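Local coordinates for DspB (Aggregatibacter actinomycetemcomitans, PDB 1YHT), which is a family 20 beta-N-acetylhexosaminidase that releases cells from biofilms, probably by cutting the N-acetylglucosamine polymer of their matrix, at residues Y60-L66 with S162-V167. Numbering follows the deposited sequence.
Sequences YAIESHL and SLMSEV
Glu166 reaches from its helix to Ser64 and Leu66 with both carboxylate oxygens, showing how one acidic side chain can hold a loop segment without regular structure by hydrogen bonds. Ser64 OG donates to Glu166 OE1 at 2.6 Å, while Leu66 N gives its hydrogen to Glu166 OE2 at 2.8 Å, bent only modestly (160°). Each oxygen uses its syn lone pair, so the two bonds together fix the rotation of the carboxylate. With CG anti to the backbone N (chi1 -177°), the extended chain carries the carboxylate out to the loop backbone. Ser64 OG in turn accepts a hydrogen bond from Leu67 N.

A water, lying in the plane of the Tyr60 ring at its edge, accepts from Tyr60 OH (2.6 Å) and donates to Glu63 O and to Glu166 OE1. OE1 is thus held by two donors.

In the family's TIM barrel, this joins the loop after strand 49-53 to the outer helix 154-171.

Methyls Val167 CG2 (3.5 Å) and Leu163 CD1 pack round Tyr60 OH; the ring also meets helix 122-132. Apolar contact is looser between Ile62 CD1 and Val167 CG2, at 4.5 Å. Leu66 CD2 presses tightly on Ser162 O (3.0 Å), with Leu163 CB beyond, while Leu66 CD1 lies beside Glu166 OE2 (3.3 Å).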
ATOM      1  N   TYR A  60       9.882  -8.877  -0.835  1.00  8.94           N
ATOM      2  CA  TYR A  60       9.218  -8.870   0.465  1.00  8.51           C
ATOM      3  C   TYR A  60      10.316  -8.297   1.374  1.00  8.51           C
ATOM      4  O   TYR A  60      11.287  -8.992   1.691  1.00  8.12           O
ATOM      5  CB  TYR A  60       8.861 -10.324   0.905  1.00  7.97           C
ATOM      6  CG  TYR A  60       8.132 -10.397   2.206  1.00  7.73           C
ATOM      7  CD1 TYR A  60       6.748 -10.257   2.242  1.00  7.02           C
ATOM      8  CD2 TYR A  60       8.821 -10.537   3.415  1.00  9.18           C
ATOM      9  CE1 TYR A  60       6.044 -10.295   3.454  1.00  7.35           C
ATOM     10  CE2 TYR A  60       8.143 -10.548   4.640  1.00  9.81           C
ATOM     11  CZ  TYR A  60       6.728 -10.442   4.630  1.00  9.86           C
ATOM     12  OH  TYR A  60       6.014 -10.425   5.776  1.00 10.56           O
ATOM     13  N   ALA A  61      10.151  -7.052   1.800  1.00  8.02           N
ATOM     14  CA  ALA A  61      11.261  -6.258   2.293  1.00  8.14           C
ATOM     15  C   ALA A  61      11.428  -6.186   3.819  1.00  7.84           C
ATOM     16  O   ALA A  61      12.057  -5.249   4.320  1.00  8.61           O
ATOM     17  CB  ALA A  61      11.158  -4.859   1.731  1.00  8.14           C
ATOM     18  N   ILE A  62      10.894  -7.165   4.549  1.00  8.47           N
ATOM     19  CA  ILE A  62      11.116  -7.287   5.993  1.00  8.19           C
ATOM     20  C   ILE A  62      11.449  -8.702   6.356  1.00  8.27           C
ATOM     21  O   ILE A  62      11.131  -9.632   5.637  1.00  8.33           O
ATOM     22  CB  ILE A  62       9.886  -6.802   6.855  1.00  8.33           C
ATOM     23  CG1 ILE A  62       8.671  -7.719   6.688  1.00  7.22           C
ATOM     24  CG2 ILE A  62       9.525  -5.414   6.440  1.00  9.80           C
ATOM     25  CD1 ILE A  62       7.396  -7.178   7.386  1.00  9.58           C
ATOM     26  N   GLU A  63      12.056  -8.846   7.528  1.00  8.90           N
ATOM     27  CA  GLU A  63      12.391 -10.119   8.073  1.00  8.01           C
ATOM     28  C   GLU A  63      11.135 -10.959   8.360  1.00  8.37           C
ATOM     29  O   GLU A  63      10.047 -10.423   8.698  1.00  7.93           O
ATOM     30  CB  GLU A  63      13.224  -9.935   9.345  1.00  8.86           C
ATOM     31  CG  GLU A  63      13.785 -11.214   9.913  1.00  7.66           C
ATOM     32  CD  GLU A  63      14.949 -11.041  10.891  1.00  9.60           C
ATOM     33  OE1 GLU A  63      15.308  -9.909  11.321  1.00  9.26           O
ATOM     34  OE2 GLU A  63      15.545 -12.079  11.174  1.00  8.21           O
ATOM     35  N   SER A  64      11.306 -12.279   8.276  1.00  7.78           N
ATOM     36  CA  SER A  64      10.188 -13.224   8.461  1.00  7.65           C
ATOM     37  C   SER A  64      10.667 -14.596   8.941  1.00  7.35           C
ATOM     38  O   SER A  64      11.501 -15.221   8.282  1.00  7.15           O
ATOM     39  CB  SER A  64       9.425 -13.448   7.156  1.00  8.20           C
ATOM     40  OG  SER A  64       8.367 -14.393   7.347  1.00  5.85           O
ATOM     41  N   HIS A  65      10.131 -15.043  10.080  1.00  6.19           N
ATOM     42  CA  HIS A  65      10.235 -16.460  10.483  1.00  7.58           C
ATOM     43  C   HIS A  65       9.441 -17.380   9.531  1.00  8.42           C
ATOM     44  O   HIS A  65       9.938 -18.378   9.059  1.00  7.08           O
ATOM     45  CB  HIS A  65       9.683 -16.658  11.909  1.00  7.93           C
ATOM     46  CG  HIS A  65      10.655 -16.357  13.010  1.00  7.33           C
ATOM     47  ND1 HIS A  65      11.156 -15.096  13.246  1.00  7.74           N
ATOM     48  CD2 HIS A  65      11.149 -17.156  13.991  1.00  7.04           C
ATOM     49  CE1 HIS A  65      11.963 -15.146  14.298  1.00 10.57           C
ATOM     50  NE2 HIS A  65      11.996 -16.396  14.755  1.00  8.14           N
ATOM     51  N   LEU A  66       8.192 -17.006   9.242  1.00  9.61           N
ATOM     52  CA  LEU A  66       7.307 -17.866   8.427  1.00 10.77           C
ATOM     53  C   LEU A  66       7.832 -18.105   7.016  1.00 10.44           C
ATOM     54  O   LEU A  66       7.713 -19.222   6.462  1.00 10.44           O
ATOM     55  CB  LEU A  66       5.886 -17.256   8.375  1.00 11.89           C
ATOM     56  CG  LEU A  66       4.836 -17.695   9.404  1.00 15.91           C
ATOM     57  CD1 LEU A  66       5.303 -17.582  10.758  1.00 20.75           C
ATOM     58  CD2 LEU A  66       3.591 -16.850   9.269  1.00 17.02           C
ATOM     59  N   SER A 162      -1.813 -16.681   8.873  1.00  5.97           N
ATOM     60  CA  SER A 162      -0.573 -16.953   9.614  1.00  6.13           C
ATOM     61  C   SER A 162       0.514 -15.896   9.339  1.00  5.98           C
ATOM     62  O   SER A 162       1.170 -15.481  10.273  1.00  5.77           O
ATOM     63  CB  SER A 162      -0.054 -18.370   9.370  1.00  6.80           C
ATOM     64  OG  SER A 162       0.606 -18.449   8.124  1.00  8.04           O
ATOM     65  N   LEU A 163       0.652 -15.419   8.095  1.00  5.35           N
ATOM     66  CA  LEU A 163       1.619 -14.366   7.748  1.00  5.50           C
ATOM     67  C   LEU A 163       1.124 -13.008   8.278  1.00  5.63           C
ATOM     68  O   LEU A 163       1.880 -12.232   8.884  1.00  4.45           O
ATOM     69  CB  LEU A 163       1.837 -14.296   6.225  1.00  5.79           C
ATOM     70  CG  LEU A 163       2.927 -13.369   5.689  1.00  6.20           C
ATOM     71  CD1 LEU A 163       4.336 -13.663   6.354  1.00  6.21           C
ATOM     72  CD2 LEU A 163       2.978 -13.509   4.155  1.00  6.18           C
ATOM     73  N   MET A 164      -0.172 -12.758   8.160  1.00  5.80           N
ATOM     74  CA  MET A 164      -0.731 -11.544   8.782  1.00  5.72           C
ATOM     75  C   MET A 164      -0.440 -11.480  10.278  1.00  6.46           C
ATOM     76  O   MET A 164      -0.045 -10.421  10.780  1.00  6.14           O
ATOM     77  CB  MET A 164      -2.225 -11.441   8.545  1.00  5.87           C
ATOM     78  CG  MET A 164      -2.612 -11.235   7.079  1.00  7.16           C
ATOM     79  SD  MET A 164      -4.409 -11.512   6.819  1.00  8.50           S
ATOM     80  CE  MET A 164      -5.099 -10.086   7.665  1.00 12.13           C
ATOM     81  N   SER A 165      -0.599 -12.603  10.984  1.00  6.37           N
ATOM     82  CA  SER A 165      -0.290 -12.643  12.432  1.00  6.00           C
ATOM     83  C   SER A 165       1.156 -12.261  12.763  1.00  5.87           C
ATOM     84  O   SER A 165       1.434 -11.557  13.744  1.00  5.20           O
ATOM     85  CB  SER A 165      -0.596 -14.038  12.985  1.00  6.75           C
ATOM     86  OG  SER A 165      -1.994 -14.290  12.918  1.00  8.75           O
ATOM     87  N   GLU A 166       2.094 -12.764  11.953  1.00  6.30           N
ATOM     88  CA  GLU A 166       3.492 -12.412  12.092  1.00  5.93           C
ATOM     89  C   GLU A 166       3.732 -10.913  11.860  1.00  6.62           C
ATOM     90  O   GLU A 166       4.448 -10.246  12.628  1.00  7.11           O
ATOM     91  CB  GLU A 166       4.307 -13.235  11.111  1.00  6.66           C
ATOM     92  CG  GLU A 166       5.804 -12.958  11.256  1.00  7.21           C
ATOM     93  CD  GLU A 166       6.651 -13.784  10.318  1.00  8.38           C
ATOM     94  OE1 GLU A 166       6.882 -13.319   9.188  1.00  6.04           O
ATOM     95  OE2 GLU A 166       7.101 -14.853  10.740  1.00  6.68           O
ATOM     96  N   VAL A 167       3.143 -10.383  10.794  1.00  6.15           N
ATOM     97  CA  VAL A 167       3.271  -8.938  10.460  1.00  5.90           C
ATOM     98  C   VAL A 167       2.679  -8.066  11.576  1.00  7.16           C
ATOM     99  O   VAL A 167       3.292  -7.089  12.039  1.00  8.06           O
ATOM    100  CB  VAL A 167       2.682  -8.637   9.096  1.00  4.98           C
ATOM    101  CG1 VAL A 167       2.589  -7.143   8.873  1.00  5.96           C
ATOM    102  CG2 VAL A 167       3.518  -9.283   7.990  1.00  3.92           C
TER
HETATM  103  O   HOH W   1       7.327 -10.811   8.006  1.00  3.04           O